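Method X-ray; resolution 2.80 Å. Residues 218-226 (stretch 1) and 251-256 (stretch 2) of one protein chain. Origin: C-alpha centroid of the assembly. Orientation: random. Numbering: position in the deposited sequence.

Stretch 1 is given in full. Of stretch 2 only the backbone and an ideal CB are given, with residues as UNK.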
ATOM      1  N   PHE A 218     -15.731  -3.393  24.305  1.00 66.25           N
ATOM      2  CA  PHE A 218     -16.069  -4.394  23.296  1.00 65.59           C
ATOM      3  C   PHE A 218     -14.820  -5.102  22.778  1.00 63.55           C
ATOM      4  O   PHE A 218     -14.826  -6.326  22.600  1.00 62.29           O
ATOM      5  CB  PHE A 218     -16.840  -3.752  22.143  1.00 65.83           C
ATOM      6  CG  PHE A 218     -17.464  -4.753  21.207  1.00 66.21           C
ATOM      7  CD1 PHE A 218     -18.742  -5.234  21.441  1.00 67.98           C
ATOM      8  CD2 PHE A 218     -16.774  -5.216  20.099  1.00 66.70           C
ATOM      9  CE1 PHE A 218     -19.320  -6.155  20.588  1.00 67.73           C
ATOM     10  CE2 PHE A 218     -17.347  -6.137  19.243  1.00 67.77           C
ATOM     11  CZ  PHE A 218     -18.621  -6.607  19.487  1.00 67.23           C
ATOM     12  N   VAL A 219     -13.750  -4.348  22.509  1.00 63.06           N
ATOM     13  CA  VAL A 219     -12.509  -4.959  22.040  1.00 64.38           C
ATOM     14  C   VAL A 219     -11.973  -5.937  23.078  1.00 63.83           C
ATOM     15  O   VAL A 219     -11.545  -7.049  22.744  1.00 62.58           O
ATOM     16  CB  VAL A 219     -11.474  -3.871  21.693  1.00 66.26           C
ATOM     17  CG1 VAL A 219     -10.123  -4.498  21.375  1.00 65.09           C
ATOM     18  CG2 VAL A 219     -11.962  -3.030  20.525  1.00 67.98           C
ATOM     19  N   LYS A 220     -11.997  -5.544  24.353  1.00 63.66           N
ATOM     20  CA  LYS A 220     -11.565  -6.449  25.413  1.00 63.99           C
ATOM     21  C   LYS A 220     -12.521  -7.628  25.556  1.00 63.49           C
ATOM     22  O   LYS A 220     -12.092  -8.743  25.878  1.00 66.54           O
ATOM     23  CB  LYS A 220     -11.452  -5.687  26.734  1.00 65.05           C
ATOM     24  CG  LYS A 220     -10.412  -4.576  26.734  1.00 68.25           C
ATOM     25  CD  LYS A 220     -10.230  -4.003  28.130  1.00 70.30           C
ATOM     26  CE  LYS A 220     -11.514  -3.373  28.638  1.00 73.46           C
ATOM     27  NZ  LYS A 220     -11.314  -2.682  29.942  1.00 76.79           N
ATOM     28  N   GLU A 221     -13.812  -7.397  25.318  1.00 70.81           N
ATOM     29  CA  GLU A 221     -14.810  -8.452  25.460  1.00 74.49           C
ATOM     30  C   GLU A 221     -14.665  -9.480  24.342  1.00 72.18           C
ATOM     31  O   GLU A 221     -14.642 -10.691  24.591  1.00 75.18           O
ATOM     32  CB  GLU A 221     -16.211  -7.827  25.443  1.00 81.25           C
ATOM     33  CG  GLU A 221     -17.375  -8.743  25.792  1.00 89.54           C
ATOM     34  CD  GLU A 221     -17.304  -9.210  27.234  1.00 98.37           C
ATOM     35  OE1 GLU A 221     -16.767  -8.447  28.068  1.00106.09           O
ATOM     36  OE2 GLU A 221     -17.782 -10.325  27.536  1.00102.17           O
ATOM     37  N   PHE A 222     -14.557  -9.005  23.097  1.00 70.63           N
ATOM     38  CA  PHE A 222     -14.444  -9.885  21.937  1.00 68.83           C
ATOM     39  C   PHE A 222     -13.044 -10.479  21.797  1.00 66.26           C
ATOM     40  O   PHE A 222     -12.900 -11.629  21.365  1.00 61.74           O
ATOM     41  CB  PHE A 222     -14.831  -9.114  20.674  1.00 69.94           C
ATOM     42  CG  PHE A 222     -14.657  -9.892  19.400  1.00 70.65           C
ATOM     43  CD1 PHE A 222     -15.258 -11.129  19.235  1.00 69.88           C
ATOM     44  CD2 PHE A 222     -13.901  -9.375  18.360  1.00 71.36           C
ATOM     45  CE1 PHE A 222     -15.099 -11.839  18.060  1.00 69.84           C
ATOM     46  CE2 PHE A 222     -13.741 -10.081  17.186  1.00 70.48           C
ATOM     47  CZ  PHE A 222     -14.341 -11.313  17.034  1.00 70.28           C
ATOM     48  N   ASP A 223     -12.005  -9.708  22.145  1.00 65.97           N
ATOM     49  CA  ASP A 223     -10.604 -10.106  22.023  1.00 64.32           C
ATOM     50  C   ASP A 223     -10.258 -10.437  20.574  1.00 60.88           C
ATOM     51  O   ASP A 223     -10.002 -11.604  20.249  1.00 58.45           O
ATOM     52  CB  ASP A 223     -10.285 -11.302  22.928  1.00 65.71           C
ATOM     53  CG  ASP A 223      -8.795 -11.583  23.022  1.00 63.54           C
ATOM     54  OD1 ASP A 223      -8.001 -10.664  22.732  1.00 63.79           O
ATOM     55  OD2 ASP A 223      -8.419 -12.719  23.382  1.00 64.42           O
ATOM     56  N   PRO A 224     -10.247  -9.453  19.679  1.00 59.40           N
ATOM     57  CA  PRO A 224      -9.947  -9.743  18.275  1.00 58.41           C
ATOM     58  C   PRO A 224      -8.462  -9.958  18.039  1.00 59.31           C
ATOM     59  O   PRO A 224      -7.604  -9.394  18.723  1.00 62.49           O
ATOM     60  CB  PRO A 224     -10.439  -8.484  17.551  1.00 58.24           C
ATOM     61  CG  PRO A 224     -10.223  -7.399  18.546  1.00 59.23           C
ATOM     62  CD  PRO A 224     -10.506  -8.018  19.897  1.00 60.36           C
ATOM     63  N   ASP A 225      -8.167 -10.793  17.044  1.00 58.29           N
ATOM     64  CA  ASP A 225      -6.794 -11.000  16.604  1.00 57.97           C
ATOM     65  C   ASP A 225      -6.382  -9.988  15.543  1.00 57.93           C
ATOM     66  O   ASP A 225      -5.221  -9.563  15.507  1.00 56.58           O
ATOM     67  CB  ASP A 225      -6.623 -12.422  16.063  1.00 59.30           C
ATOM     68  CG  ASP A 225      -7.018 -13.481  17.075  1.00 61.05           C
ATOM     69  OD1 ASP A 225      -6.409 -13.520  18.166  1.00 57.58           O
ATOM     70  OD2 ASP A 225      -7.935 -14.277  16.779  1.00 64.19           O
ATOM     71  N   VAL A 226      -7.313  -9.606  14.671  1.00 56.61           N
ATOM     72  CA  VAL A 226      -7.090  -8.584  13.656  1.00 54.99           C
ATOM     73  C   VAL A 226      -8.125  -7.482  13.842  1.00 55.82           C
ATOM     74  O   VAL A 226      -9.310  -7.759  14.058  1.00 57.87           O
ATOM     75  CB  VAL A 226      -7.169  -9.171  12.230  1.00 55.50           C
ATOM     76  CG1 VAL A 226      -6.664  -8.161  11.212  1.00 56.25           C
ATOM     77  CG2 VAL A 226      -6.376 -10.468  12.144  1.00 57.50           C
ATOM     78  N   UNK A 251      -7.506   4.570  26.284  1.00 64.69           N
ATOM     79  CA  UNK A 251      -7.831   3.783  25.093  1.00 58.64           C
ATOM     80  C   UNK A 251      -7.076   2.453  25.119  1.00 54.88           C
ATOM     81  O   UNK A 251      -6.266   2.138  24.249  1.00 54.44           O
ATOM     82  CB  UNK A 251      -7.493   4.564  23.821  1.00 58.64           C
ATOM     83  N   UNK A 252      -7.354   1.669  26.159  1.00 55.91           N
ATOM     84  CA  UNK A 252      -6.614   0.437  26.439  1.00 57.79           C
ATOM     85  C   UNK A 252      -7.252  -0.703  25.657  1.00 55.43           C
ATOM     86  O   UNK A 252      -8.147  -1.391  26.145  1.00 55.83           O
ATOM     87  CB  UNK A 252      -6.597   0.127  27.937  1.00 57.79           C
ATOM     88  N   UNK A 253      -6.782  -0.913  24.428  1.00 57.73           N
ATOM     89  CA  UNK A 253      -7.372  -1.910  23.545  1.00 55.59           C
ATOM     90  C   UNK A 253      -6.456  -3.100  23.265  1.00 55.45           C
ATOM     91  O   UNK A 253      -6.955  -4.143  22.818  1.00 55.97           O
ATOM     92  CB  UNK A 253      -7.762  -1.249  22.221  1.00 55.59           C
ATOM     93  N   UNK A 254      -5.150  -2.990  23.502  1.00 53.95           N
ATOM     94  CA  UNK A 254      -4.267  -4.100  23.173  1.00 54.19           C
ATOM     95  C   UNK A 254      -4.361  -5.199  24.235  1.00 53.48           C
ATOM     96  O   UNK A 254      -5.048  -5.066  25.252  1.00 55.53           O
ATOM     97  CB  UNK A 254      -2.824  -3.610  23.039  1.00 54.19           C
ATOM     98  N   UNK A 255      -3.661  -6.308  23.993  1.00 55.54           N
ATOM     99  CA  UNK A 255      -3.802  -7.495  24.830  1.00 58.06           C
ATOM    100  C   UNK A 255      -3.085  -7.396  26.172  1.00 60.08           C
ATOM    101  O   UNK A 255      -3.262  -8.290  27.007  1.00 67.64           O
ATOM    102  CB  UNK A 255      -3.279  -8.716  24.071  1.00 58.06           C
ATOM    103  N   UNK A 256      -2.280  -6.363  26.403  1.00 58.49           N
ATOM    104  CA  UNK A 256      -1.665  -6.138  27.708  1.00 58.18           C
ATOM    105  C   UNK A 256      -2.181  -4.846  28.332  1.00 58.71           C
ATOM    106  O   UNK A 256      -1.445  -4.116  29.002  1.00 58.78           O
ATOM    107  CB  UNK A 256      -0.141  -6.093  27.582  1.00 58.18           C
TER

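Position 251 opens a stretch without regular helix or strand, and nothing of stretch 1 lies within 5.5 Å of its ideal CB. Stretch 1 sets no preference here; the deposited residue is Leu251, which makes no contact across the gap.

Position 252 sends its CA-to-CB bond sideways, again with nothing of stretch 1 within 5.5 Å of the CB. A long side chain could reach the outer part of Lys220, its aliphatic carbons as well as its charged NZ. An acid would answer that charge, a polar group could accept from it, an apolar chain could pack on the carbons, and a short residue would ignore it. The deposited residue is Arg252, which defies the charge rule: its NH2 ends 3.3 Å from Lys220 NZ, two donors of like charge with no hydrogen bond between them. Charge matching therefore does not predict this position.

At position 253 the backbone comes close to the helix, its CA 6.2 Å from the CA of Val219. The CB points sideways, and the ideal CB lies 4.1 Å from Val219 CG1. A compact apolar residue suits such a place, with alanine, valine or isoleucine all plausible. It is Val253, whose CB lies 4.0 Å from Val219 CG1. The same methyl also packs on the backbone, with Val219 CG1 3.5 Å from Val253 O, a contact that depends little on the side chain chosen.

The CB of position 254 points away, so stretch 1 leaves the choice open. Asp254 serves its own stretch instead: its OD1 accepts a hydrogen bond from the backbone N of residue 256, at 2.9 Å.

Position 255 is the most informative. Its CB points sideways and, in ideal form, lies 5.3 Å from Asp223 OD1. Asp223 has just left the helix with positive phi, and beyond it come the carbonyl of Pro224 and the carboxylate of Asp225. So many acceptors call for a donor: lysine could meet the nearer acid, while arginine has the length and several N-H groups to serve both. The deposited Arg255 does so. Its NE donates to Asp223 OD1 at 2.8 Å, nearly straight at 171°, and its NH2 donates to Asp225 OD1 at a very short 2.3 Å; both are salt bridges, met at the guanidinium edge. Pro224 O lies 3.2 Å from Arg255 NH2, but the angle is too poor for a hydrogen bond.

Position 256 is out of reach, so many residues would fit; it is Leu256.

Stretch 2 251-256: LRVDRL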
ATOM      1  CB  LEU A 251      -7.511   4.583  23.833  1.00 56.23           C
ATOM      2  CG  LEU A 251      -8.005   4.074  22.477  1.00 55.38           C
ATOM      3  CD1 LEU A 251      -9.509   3.830  22.492  1.00 55.20           C
ATOM      4  CD2 LEU A 251      -7.625   5.044  21.369  1.00 54.35           C
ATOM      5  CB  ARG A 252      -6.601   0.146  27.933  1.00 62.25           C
ATOM      6  CG  ARG A 252      -5.908   1.201  28.770  1.00 67.73           C
ATOM      7  CD  ARG A 252      -5.948   0.818  30.238  1.00 74.87           C
ATOM      8  NE  ARG A 252      -7.318   0.622  30.708  1.00 84.75           N
ATOM      9  CZ  ARG A 252      -7.866  -0.570  30.928  1.00 88.63           C
ATOM     10  NH1 ARG A 252      -7.156  -1.672  30.727  1.00 85.98           N
ATOM     11  NH2 ARG A 252      -9.119  -0.661  31.351  1.00 89.37           N
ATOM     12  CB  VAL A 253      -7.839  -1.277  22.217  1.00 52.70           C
ATOM     13  CG1 VAL A 253      -8.972  -0.297  22.468  1.00 52.98           C
ATOM     14  CG2 VAL A 253      -6.677  -0.597  21.517  1.00 51.99           C
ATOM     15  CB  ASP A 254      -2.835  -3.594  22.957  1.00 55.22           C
ATOM     16  CG  ASP A 254      -2.119  -3.187  24.244  1.00 54.25           C
ATOM     17  OD1 ASP A 254      -2.423  -3.694  25.344  1.00 54.22           O
ATOM     18  OD2 ASP A 254      -1.202  -2.344  24.143  1.00 52.39           O
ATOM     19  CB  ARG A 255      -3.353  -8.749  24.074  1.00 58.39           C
ATOM     20  CG  ARG A 255      -4.366  -9.190  23.028  1.00 57.86           C
ATOM     21  CD  ARG A 255      -4.318 -10.697  22.805  1.00 57.61           C
ATOM     22  NE  ARG A 255      -5.387 -11.153  21.915  1.00 58.76           N
ATOM     23  CZ  ARG A 255      -5.215 -11.667  20.702  1.00 58.84           C
ATOM     24  NH1 ARG A 255      -3.998 -11.805  20.195  1.00 59.01           N
ATOM     25  NH2 ARG A 255      -6.269 -12.052  19.994  1.00 56.79           N
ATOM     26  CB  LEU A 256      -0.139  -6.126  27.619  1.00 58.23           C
ATOM     27  CG  LEU A 256       0.598  -7.404  27.196  1.00 58.34           C
ATOM     28  CD1 LEU A 256       0.079  -8.616  27.962  1.00 57.90           C
ATOM     29  CD2 LEU A 256       0.537  -7.639  25.689  1.00 61.71           C
TER
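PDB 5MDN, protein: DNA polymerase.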